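Cellulose 1,4-beta-cellobiosidase (Thermobifida fusca, PDB 4JJJ) probably hydrolyses cellulose chains to release cellobiose, and is represented here by its family 48 glycoside hydrolase catalytic part, with glucose residues bound along its substrate pocket. Local coordinates at residues P102-P110 and S380-P388; R264-F272 and A314-S322. The protein carries 1 engineered substitution. All coordinates share one frame; numbering follows the deposited sequence. Where two conformers were deposited one is given.

Interaction 1: P102-P110 and S380-P388; sequences PATYIPEQP and SWKGSYDTP. With FE (Fe (III) ion), chain N; BGC (beta-D-glucopyranose), chain D; BGC (beta-D-glucopyranose), chain B.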
loop_
_atom_site.group_PDB
_atom_site.type_symbol
_atom_site.label_atom_id
_atom_site.label_comp_id
_atom_site.label_asym_id
_atom_site.label_seq_id
_atom_site.Cartn_x
_atom_site.Cartn_y
_atom_site.Cartn_z
ATOM N N PRO A 102 22.549 9.261 6.505
ATOM C CA PRO A 102 21.551 8.194 6.457
ATOM C C PRO A 102 21.662 7.158 5.429
ATOM O O PRO A 102 21.233 6.017 5.680
ATOM C CB PRO A 102 20.220 8.949 6.282
ATOM C CG PRO A 102 20.493 10.372 6.522
ATOM C CD PRO A 102 21.981 10.598 6.278
ATOM N N ALA A 103 22.237 7.496 4.279
ATOM C CA ALA A 103 22.235 6.630 3.127
ATOM C C ALA A 103 23.191 7.225 2.120
ATOM O O ALA A 103 23.483 8.434 2.173
ATOM C CB ALA A 103 20.832 6.512 2.540
ATOM N N THR A 104 23.614 6.409 1.159
ATOM C CA THR A 104 24.306 6.869 -0.032
ATOM C C THR A 104 23.361 6.937 -1.190
ATOM O O THR A 104 22.637 5.973 -1.465
ATOM C CB THR A 104 25.535 5.932 -0.378
ATOM O OG1 THR A 104 26.417 5.892 0.780
ATOM C CG2 THR A 104 26.279 6.521 -1.611
ATOM N N TYR A 105 23.346 8.057 -1.911
ATOM C CA TYR A 105 22.508 8.144 -3.066
ATOM C C TYR A 105 22.776 7.108 -4.160
ATOM O O TYR A 105 23.941 6.852 -4.520
ATOM C CB TYR A 105 22.662 9.523 -3.681
ATOM C CG TYR A 105 21.890 9.784 -4.943
ATOM C CD1 TYR A 105 20.543 10.083 -4.929
ATOM C CD2 TYR A 105 22.501 9.808 -6.190
ATOM C CE1 TYR A 105 19.836 10.293 -6.083
ATOM C CE2 TYR A 105 21.826 10.072 -7.346
ATOM C CZ TYR A 105 20.503 10.367 -7.350
ATOM O OH TYR A 105 19.857 10.683 -8.515
ATOM N N ILE A 106 21.688 6.539 -4.684
ATOM C CA ILE A 106 21.737 5.722 -5.893
ATOM C C ILE A 106 20.640 6.273 -6.790
ATOM O O ILE A 106 19.471 6.378 -6.341
ATOM C CB ILE A 106 21.474 4.227 -5.573
ATOM C CG1 ILE A 106 22.583 3.610 -4.724
ATOM C CG2 ILE A 106 21.266 3.463 -6.845
ATOM C CD1 ILE A 106 22.226 2.294 -4.088
ATOM N N PRO A 107 20.921 6.618 -8.023
ATOM C CA PRO A 107 19.811 7.140 -8.852
ATOM C C PRO A 107 18.862 6.076 -9.277
ATOM O O PRO A 107 19.253 4.942 -9.548
ATOM C CB PRO A 107 20.550 7.698 -10.088
ATOM C CG PRO A 107 21.753 6.890 -10.144
ATOM C CD PRO A 107 22.214 6.675 -8.775
ATOM N N GLU A 108 17.580 6.382 -9.329
ATOM C CA GLU A 108 16.659 5.487 -10.000
ATOM C C GLU A 108 16.932 5.574 -11.493
ATOM O O GLU A 108 17.392 6.582 -12.000
ATOM C CB GLU A 108 15.197 5.841 -9.672
ATOM C CG GLU A 108 15.007 5.728 -8.136
ATOM C CD GLU A 108 13.593 5.986 -7.578
ATOM O OE1 GLU A 108 12.662 6.043 -8.500
ATOM O OE2 GLU A 108 13.500 6.123 -6.268
ATOM N N GLN A 109 16.688 4.494 -12.200
ATOM C CA GLN A 109 16.965 4.485 -13.641
ATOM C C GLN A 109 15.655 4.456 -14.421
ATOM O O GLN A 109 14.593 3.918 -13.955
ATOM C CB GLN A 109 17.859 3.277 -13.955
ATOM C CG GLN A 109 19.127 3.169 -13.173
ATOM C CD GLN A 109 20.178 4.114 -13.727
ATOM O OE1 GLN A 109 19.974 4.723 -14.796
ATOM N NE2 GLN A 109 21.211 4.374 -12.943
ATOM N N PRO A 110 15.668 4.872 -15.681
ATOM C CA PRO A 110 14.379 4.919 -16.419
ATOM C C PRO A 110 13.737 3.582 -16.812
ATOM O O PRO A 110 12.481 3.519 -16.997
ATOM C CB PRO A 110 14.731 5.712 -17.657
ATOM C CG PRO A 110 16.142 6.137 -17.594
ATOM C CD PRO A 110 16.766 5.589 -16.354
ATOM N N SER A 380 11.490 14.416 -6.299
ATOM C CA SER A 380 12.591 13.822 -7.079
ATOM C C SER A 380 12.054 13.366 -8.402
ATOM O O SER A 380 11.551 12.237 -8.578
ATOM C CB SER A 380 13.208 12.670 -6.367
ATOM O OG SER A 380 14.366 12.118 -7.025
ATOM N N TRP A 381 12.111 14.255 -9.432
ATOM C CA TRP A 381 11.635 13.859 -10.712
ATOM C C TRP A 381 12.375 12.606 -11.266
ATOM O O TRP A 381 13.590 12.589 -11.367
ATOM C CB TRP A 381 11.746 15.074 -11.686
ATOM C CG TRP A 381 10.896 14.934 -12.873
ATOM C CD1 TRP A 381 11.336 14.783 -14.165
ATOM C CD2 TRP A 381 9.458 14.912 -12.946
ATOM N NE1 TRP A 381 10.261 14.621 -15.004
ATOM C CE2 TRP A 381 9.102 14.693 -14.272
ATOM C CE3 TRP A 381 8.438 15.040 -11.998
ATOM C CZ2 TRP A 381 7.755 14.632 -14.691
ATOM C CZ3 TRP A 381 7.132 14.981 -12.382
ATOM C CH2 TRP A 381 6.788 14.782 -13.742
ATOM N N LYS A 382 11.590 11.629 -11.698
ATOM C CA LYS A 382 12.035 10.390 -12.287
ATOM C C LYS A 382 12.877 9.634 -11.283
ATOM O O LYS A 382 13.675 8.701 -11.637
ATOM C CB LYS A 382 12.760 10.623 -13.593
ATOM C CG LYS A 382 11.749 10.990 -14.663
ATOM C CD LYS A 382 12.497 11.396 -15.887
ATOM C CE LYS A 382 11.494 11.714 -16.969
ATOM N NZ LYS A 382 12.230 12.171 -18.198
ATOM N N GLY A 383 12.797 10.014 -10.045
ATOM C CA GLY A 383 13.659 9.369 -9.020
ATOM C C GLY A 383 15.176 9.559 -9.124
ATOM O O GLY A 383 15.912 8.829 -8.461
ATOM N N SER A 384 15.573 10.640 -9.760
ATOM C CA SER A 384 16.987 11.013 -9.880
ATOM C C SER A 384 17.133 12.545 -9.795
ATOM O O SER A 384 18.106 13.107 -10.277
ATOM C CB SER A 384 17.606 10.446 -11.125
ATOM O OG SER A 384 16.929 10.935 -12.298
ATOM N N TYR A 385 16.184 13.237 -9.162
ATOM C CA TYR A 385 16.181 14.675 -9.043
ATOM C C TYR A 385 16.351 15.309 -10.469
ATOM O O TYR A 385 17.159 16.253 -10.589
ATOM C CB TYR A 385 17.210 15.214 -8.038
ATOM C CG TYR A 385 17.002 14.585 -6.654
ATOM C CD1 TYR A 385 15.976 14.975 -5.851
ATOM C CD2 TYR A 385 17.783 13.518 -6.223
ATOM C CE1 TYR A 385 15.706 14.291 -4.638
ATOM C CE2 TYR A 385 17.533 12.850 -5.027
ATOM C CZ TYR A 385 16.484 13.266 -4.232
ATOM O OH TYR A 385 16.281 12.595 -3.064
ATOM N N ASP A 386 15.663 14.758 -11.454
ATOM C CA ASP A 386 15.793 15.145 -12.847
ATOM C C ASP A 386 15.027 16.427 -13.050
ATOM O O ASP A 386 14.426 16.996 -12.186
ATOM C CB ASP A 386 15.236 14.073 -13.766
ATOM C CG ASP A 386 15.945 13.961 -15.090
ATOM O OD1 ASP A 386 16.706 14.931 -15.449
ATOM O OD2 ASP A 386 15.819 12.817 -15.651
ATOM N N THR A 387 15.151 16.926 -14.277
ATOM C CA THR A 387 14.535 18.205 -14.647
ATOM C C THR A 387 13.167 17.978 -15.178
ATOM O O THR A 387 12.940 17.304 -16.191
ATOM C CB THR A 387 15.400 18.783 -15.794
ATOM O OG1 THR A 387 16.681 19.048 -15.223
ATOM C CG2 THR A 387 14.649 20.051 -16.315
ATOM N N PRO A 388 12.143 18.485 -14.474
ATOM C CA PRO A 388 10.846 18.323 -15.062
ATOM C C PRO A 388 10.544 19.290 -16.180
ATOM O O PRO A 388 11.246 20.339 -16.226
ATOM C CB PRO A 388 9.914 18.609 -13.894
ATOM C CG PRO A 388 10.747 18.824 -12.753
ATOM C CD PRO A 388 12.097 19.242 -13.249
HETATM FE FE FE N . 17.961 14.825 -17.199
HETATM C C2 BGC D . 19.716 -0.278 -1.675
HETATM C C3 BGC D . 20.766 -0.152 -0.578
HETATM C C4 BGC D . 21.138 1.339 -0.369
HETATM C C5 BGC D . 19.856 2.141 -0.125
HETATM C C6 BGC D . 20.135 3.681 -0.071
HETATM C C1 BGC D . 18.499 0.559 -1.289
HETATM O O2 BGC D . 19.358 -1.645 -1.738
HETATM O O3 BGC D . 21.925 -0.904 -1.005
HETATM O O4 BGC D . 21.932 1.502 0.807
HETATM O O5 BGC D . 18.961 1.916 -1.221
HETATM O O6 BGC D . 20.591 4.194 -1.322
HETATM C C2 BGC B . 23.905 2.184 1.859
HETATM C C3 BGC B . 25.448 2.236 1.807
HETATM C C4 BGC B . 26.002 0.851 1.442
HETATM C C5 BGC B . 25.297 0.284 0.181
HETATM C C6 BGC B . 25.725 -1.084 -0.359
HETATM C C1 BGC B . 23.360 1.580 0.591
HETATM O O2 BGC B . 23.482 3.489 2.063
HETATM O O3 BGC B . 25.973 2.614 3.111
HETATM O O4 BGC B . 27.387 1.060 0.923
HETATM O O5 BGC B . 23.859 0.222 0.495
HETATM O O6 BGC B . 25.768 -1.193 -1.785
HETATM O O HOH W 1 17.066 7.892 -6.129
HETATM O O HOH W 2 15.794 8.512 -13.485
HETATM O O HOH W 3 17.922 12.814 -17.505
HETATM O O HOH W 4 16.612 15.965 -18.739
HETATM O O HOH W 5 16.172 14.154 -17.691
HETATM O O HOH W 6 17.014 16.562 -17.147
#
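Tyr105 reaches Ser384 with its phenol end: OH lies 3.2 Å from Ser384 CA, which sits at the ring edge, near the ring plane. The same ring runs past Tyr385 in the opposite sense, its CE1 meeting Tyr385 CE2 at 3.6 Å while the planes are turned by 38°. With CG anti to the backbone N (chi1 178°), the Tyr105 ring is carried across to this loop. An alanine here removes the ring and its hydroxyl, which is likely to open a gap beside Ser384 CA and CB and leave the CE2 edge of the Tyr385 ring less firmly packed. Beside the rings, Glu108 N donates to Gly383 O at 3.1 Å. The Glu108 side chain runs extended alongside Gly383, OE1 standing 3.5 Å from its CA; a side chain there would collide with the carboxylate, whose OE2 is salt-bridged to Lys270. Two waters extend the join: one donates to Ile106 O and Gly383 O, the other to Glu108 O and Lys382 O while accepting from Ser384 OG. Further out, Asp386 OD1 binds the iron ion at 2.2 Å, with waters as further ligands, and Thr104 N and O bind two glucose units. The contact joins two long loops, one leading from helix 71-83 to strand 117-118, the other linking strands 376-378 and 394-395.

Interaction 2: R264-F272 and A314-S322; sequences RYAMFDKYF and AWRIGSSSS. With BGC (beta-D-glucopyranose), chain D; BGC (beta-D-glucopyranose), chain C; BGC (beta-D-glucopyranose), chain B.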
loop_
_atom_site.group_PDB
_atom_site.type_symbol
_atom_site.label_atom_id
_atom_site.label_comp_id
_atom_site.label_asym_id
_atom_site.label_seq_id
_atom_site.Cartn_x
_atom_site.Cartn_y
_atom_site.Cartn_z
ATOM N N ARG A 264 6.210 8.580 10.427
ATOM C CA ARG A 264 6.772 9.859 9.926
ATOM C C ARG A 264 7.910 9.733 8.923
ATOM O O ARG A 264 8.144 10.646 8.180
ATOM C CB ARG A 264 7.212 10.798 11.079
ATOM C CG ARG A 264 6.074 11.169 12.053
ATOM C CD ARG A 264 6.489 12.108 13.169
ATOM N NE ARG A 264 7.416 11.440 14.025
ATOM C CZ ARG A 264 8.351 12.037 14.813
ATOM N NH1 ARG A 264 8.620 13.325 14.718
ATOM N NH2 ARG A 264 9.055 11.271 15.617
ATOM N N TYR A 265 8.641 8.660 8.925
ATOM C CA TYR A 265 9.693 8.452 7.885
ATOM C C TYR A 265 9.106 8.600 6.484
ATOM O O TYR A 265 9.798 9.085 5.565
ATOM C CB TYR A 265 10.356 7.056 8.017
ATOM C CG TYR A 265 11.546 7.120 8.883
ATOM C CD1 TYR A 265 12.731 7.704 8.438
ATOM C CD2 TYR A 265 11.488 6.591 10.143
ATOM C CE1 TYR A 265 13.863 7.761 9.247
ATOM C CE2 TYR A 265 12.580 6.665 10.997
ATOM C CZ TYR A 265 13.794 7.208 10.547
ATOM O OH TYR A 265 14.914 7.355 11.375
ATOM N N ALA A 266 7.811 8.255 6.252
ATOM C CA ALA A 266 7.181 8.423 4.957
ATOM C C ALA A 266 7.025 9.906 4.529
ATOM O O ALA A 266 6.752 10.146 3.372
ATOM C CB ALA A 266 5.821 7.715 4.955
ATOM N N MET A 267 7.187 10.827 5.492
ATOM C CA MET A 267 6.989 12.246 5.279
ATOM C C MET A 267 8.191 12.967 4.721
ATOM O O MET A 267 8.125 14.193 4.471
ATOM C CB MET A 267 6.568 12.880 6.579
ATOM C CG MET A 267 5.208 12.473 7.091
ATOM S SD MET A 267 4.837 13.423 8.571
ATOM C CE MET A 267 3.412 12.599 9.199
ATOM N N PHE A 268 9.292 12.210 4.552
ATOM C CA PHE A 268 10.607 12.798 4.183
ATOM C C PHE A 268 11.024 12.446 2.781
ATOM O O PHE A 268 10.810 11.318 2.334
ATOM C CB PHE A 268 11.669 12.452 5.207
ATOM C CG PHE A 268 11.461 13.153 6.461
ATOM C CD1 PHE A 268 10.511 12.668 7.356
ATOM C CD2 PHE A 268 12.105 14.343 6.765
ATOM C CE1 PHE A 268 10.230 13.345 8.528
ATOM C CE2 PHE A 268 11.837 15.011 7.943
ATOM C CZ PHE A 268 10.898 14.527 8.843
ATOM N N ASP A 269 11.746 13.348 2.133
ATOM C CA ASP A 269 12.396 13.028 0.857
ATOM C C ASP A 269 13.255 11.740 1.014
ATOM O O ASP A 269 13.840 11.508 2.070
ATOM C CB ASP A 269 13.301 14.211 0.455
ATOM C CG ASP A 269 13.988 13.990 -0.871
ATOM O OD1 ASP A 269 13.336 14.252 -1.914
ATOM O OD2 ASP A 269 15.158 13.573 -0.841
ATOM N N LYS A 270 13.389 10.985 -0.076
ATOM C CA LYS A 270 14.092 9.746 -0.037
ATOM C C LYS A 270 15.457 9.896 0.641
ATOM O O LYS A 270 15.837 9.073 1.459
ATOM C CB LYS A 270 14.227 9.198 -1.409
ATOM C CG LYS A 270 14.747 7.801 -1.551
ATOM C CD LYS A 270 14.926 7.330 -3.007
ATOM C CE LYS A 270 15.495 5.928 -3.078
ATOM N NZ LYS A 270 15.597 5.512 -4.486
ATOM N N TYR A 271 16.232 10.879 0.157
ATOM C CA TYR A 271 17.559 11.085 0.677
ATOM C C TYR A 271 17.653 12.365 1.517
ATOM O O TYR A 271 18.739 12.992 1.648
ATOM C CB TYR A 271 18.586 11.086 -0.461
ATOM C CG TYR A 271 18.768 9.730 -1.068
ATOM C CD1 TYR A 271 19.466 8.758 -0.394
ATOM C CD2 TYR A 271 18.171 9.433 -2.335
ATOM C CE1 TYR A 271 19.586 7.446 -0.948
ATOM C CE2 TYR A 271 18.286 8.149 -2.878
ATOM C CZ TYR A 271 18.991 7.186 -2.145
ATOM O OH TYR A 271 19.101 5.923 -2.772
ATOM N N PHE A 272 16.578 12.701 2.195
ATOM C CA PHE A 272 16.473 13.809 3.091
ATOM C C PHE A 272 16.968 15.119 2.424
ATOM O O PHE A 272 17.552 15.935 3.105
ATOM C CB PHE A 272 17.201 13.500 4.423
ATOM C CG PHE A 272 16.559 12.367 5.204
ATOM C CD1 PHE A 272 15.469 12.615 6.031
ATOM C CD2 PHE A 272 17.039 11.043 5.069
ATOM C CE1 PHE A 272 14.863 11.510 6.632
ATOM C CE2 PHE A 272 16.440 9.974 5.719
ATOM C CZ PHE A 272 15.308 10.226 6.470
ATOM N N ALA A 314 24.480 0.787 8.321
ATOM C CA ALA A 314 23.007 0.732 8.279
ATOM C C ALA A 314 22.563 1.996 7.610
ATOM O O ALA A 314 23.350 2.996 7.463
ATOM C CB ALA A 314 22.365 0.583 9.655
ATOM N N TRP A 315 21.350 1.974 7.042
ATOM C CA TRP A 315 20.867 3.096 6.315
ATOM C C TRP A 315 19.299 3.148 6.440
ATOM O O TRP A 315 18.625 2.169 6.859
ATOM C CB TRP A 315 21.185 3.006 4.848
ATOM C CG TRP A 315 20.749 1.741 4.243
ATOM C CD1 TRP A 315 21.476 0.575 4.216
ATOM C CD2 TRP A 315 19.483 1.453 3.643
ATOM N NE1 TRP A 315 20.720 -0.444 3.633
ATOM C CE2 TRP A 315 19.523 0.103 3.191
ATOM C CE3 TRP A 315 18.336 2.212 3.372
ATOM C CZ2 TRP A 315 18.440 -0.527 2.584
ATOM C CZ3 TRP A 315 17.259 1.608 2.730
ATOM C CH2 TRP A 315 17.301 0.217 2.341
ATOM N N ARG A 316 18.784 4.343 6.115
ATOM C CA ARG A 316 17.316 4.632 6.096
ATOM C C ARG A 316 17.057 5.609 5.005
ATOM O O ARG A 316 17.870 6.557 4.746
ATOM C CB ARG A 316 16.810 5.220 7.405
ATOM C CG ARG A 316 16.998 4.278 8.589
ATOM C CD ARG A 316 16.510 4.812 9.912
ATOM N NE ARG A 316 16.874 3.828 10.919
ATOM C CZ ARG A 316 16.654 3.912 12.224
ATOM N NH1 ARG A 316 16.038 4.947 12.790
ATOM N NH2 ARG A 316 17.052 2.921 13.001
ATOM N N ILE A 317 15.867 5.453 4.362
ATOM C CA ILE A 317 15.390 6.381 3.331
ATOM C C ILE A 317 13.935 6.653 3.598
ATOM O O ILE A 317 13.234 5.734 4.044
ATOM C CB ILE A 317 15.626 5.938 1.906
ATOM C CG1 ILE A 317 14.927 4.554 1.608
ATOM C CG2 ILE A 317 17.156 5.807 1.583
ATOM C CD1 ILE A 317 15.195 3.907 0.255
ATOM N N GLY A 318 13.479 7.864 3.281
ATOM C CA GLY A 318 12.061 8.181 3.072
ATOM C C GLY A 318 11.733 7.854 1.684
ATOM O O GLY A 318 12.275 6.966 1.065
ATOM N N SER A 319 10.776 8.605 1.094
ATOM C CA SER A 319 10.516 8.533 -0.322
ATOM C C SER A 319 9.961 9.851 -0.797
ATOM O O SER A 319 9.272 10.528 -0.034
ATOM C CB SER A 319 9.782 7.300 -0.783
ATOM O OG SER A 319 8.423 7.511 -0.735
ATOM N N SER A 320 10.219 10.217 -2.035
ATOM C CA SER A 320 10.000 11.570 -2.491
ATOM C C SER A 320 8.661 11.833 -3.193
ATOM O O SER A 320 8.285 13.014 -3.361
ATOM C CB SER A 320 11.092 11.934 -3.500
ATOM O OG SER A 320 12.370 11.876 -2.857
ATOM N N SER A 321 7.954 10.767 -3.534
ATOM C CA SER A 321 6.737 10.898 -4.366
ATOM C C SER A 321 5.553 10.377 -3.569
ATOM O O SER A 321 5.664 9.286 -2.904
ATOM C CB SER A 321 6.879 10.116 -5.641
ATOM O OG SER A 321 5.762 10.307 -6.465
ATOM N N SER A 322 4.440 11.112 -3.633
ATOM C CA SER A 322 3.230 10.822 -2.842
ATOM C C SER A 322 2.041 10.764 -3.735
ATOM O O SER A 322 1.927 11.527 -4.720
ATOM C CB SER A 322 3.013 11.830 -1.693
ATOM O OG SER A 322 4.098 11.875 -0.770
HETATM C C2 BGC D . 19.716 -0.278 -1.675
HETATM C C3 BGC D . 20.766 -0.152 -0.578
HETATM C C4 BGC D . 21.138 1.339 -0.369
HETATM C C5 BGC D . 19.856 2.141 -0.125
HETATM C C6 BGC D . 20.135 3.681 -0.071
HETATM C C1 BGC D . 18.499 0.559 -1.289
HETATM O O2 BGC D . 19.358 -1.645 -1.738
HETATM O O3 BGC D . 21.925 -0.904 -1.005
HETATM O O4 BGC D . 21.932 1.502 0.807
HETATM O O5 BGC D . 18.961 1.916 -1.221
HETATM O O6 BGC D . 20.591 4.194 -1.322
HETATM C C2 BGC C . 14.366 2.035 -3.162
HETATM C C3 BGC C . 15.862 1.799 -3.151
HETATM C C4 BGC C . 16.290 0.842 -2.054
HETATM C C5 BGC C . 15.450 -0.408 -2.047
HETATM C C6 BGC C . 15.656 -1.330 -0.903
HETATM C C1 BGC C . 13.644 0.665 -3.177
HETATM O O2 BGC C . 13.933 2.852 -4.243
HETATM O O3 BGC C . 16.555 3.067 -3.001
HETATM O O4 BGC C . 17.678 0.489 -2.378
HETATM O O5 BGC C . 14.028 -0.072 -2.027
HETATM O O6 BGC C . 14.908 -2.523 -1.040
HETATM C C2 BGC B . 23.905 2.184 1.859
HETATM C C3 BGC B . 25.448 2.236 1.807
HETATM C C4 BGC B . 26.002 0.851 1.442
HETATM C C5 BGC B . 25.297 0.284 0.181
HETATM C C6 BGC B . 25.725 -1.084 -0.359
HETATM C C1 BGC B . 23.360 1.580 0.591
HETATM O O2 BGC B . 23.482 3.489 2.063
HETATM O O3 BGC B . 25.973 2.614 3.111
HETATM O O4 BGC B . 27.387 1.060 0.923
HETATM O O5 BGC B . 23.859 0.222 0.495
HETATM O O6 BGC B . 25.768 -1.193 -1.785
HETATM O O HOH W 7 18.316 8.769 3.035
#
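Ser320 and Asp269 anchor the polar part of this contact: Ser320 OG donates to Asp269 OD1 at 2.7 Å, from above the carboxylate plane, and accepts from Lys270 N at 3.1 Å along a nearly straight 173° path. One hydroxyl thus ties down both a side chain and a backbone amide at the start of the type I turn from Asp269 to Phe272. Asp269 OD2 closes an Asx turn onto Tyr271 N. Arg316 uses NH1, in its guanidinium plane, to reach Tyr265 OH at 3.0 Å; the ring and guanidinium planes stand 80° apart, and the hydroxyl also bonds Asp128. Backbone bonds are weak here, from Ser319 N to Phe268 O and from Gly318 N to Lys270 O, and a water links Lys270 O to Arg316 O. Among CH...O contacts, Lys270 CA approaches Gly318 O at 3.5 Å, a buried oxygen without a conventional donor. Gly318 packs so closely against Phe268 O that a side chain would clash. Apolar contacts are made by Ile317, whose CG2 lies 3.9 Å from Tyr271 CE1. Sugar contacts complete the set: the extended Lys270 chain carries NZ, salt-bridged to Glu108, to a 3.1 Å hydrogen bond with glucose O2 (chain C) and a weak one with its O3, Tyr271 OH donates to glucose O6 (chain D) at 2.7 Å, and Trp315 lays one ring face under that glucose. Strand 314-317 is an outer strand, antiparallel to 302-306, while helix 131-138 packs on Tyr265 and Arg316 and helix 348-365 on Met267.

Interactions 1 and 2, with centres about 12 Å apart, build neighbouring parts of one glycan pocket and illustrate how loops distant in sequence can share a substrate. Two polar pairs join them: Glu108 OE2 to Lys270 NZ, a salt bridge of 2.8 Å, and Tyr385 OH to Asp269 OD2 at 2.7 Å, probably a hydrogen bond. Both contacts touch the glucose units of chains B and D; Thr104 O and Tyr271 OH share O6 of the latter. The salt bridge probably helps to position the lysine that grips the next sugar, in chain C. On the interaction 2 side, the Ala266 side chain is about 9 Å from that of Asn224, the engineered residue at the predicted nucleophile position.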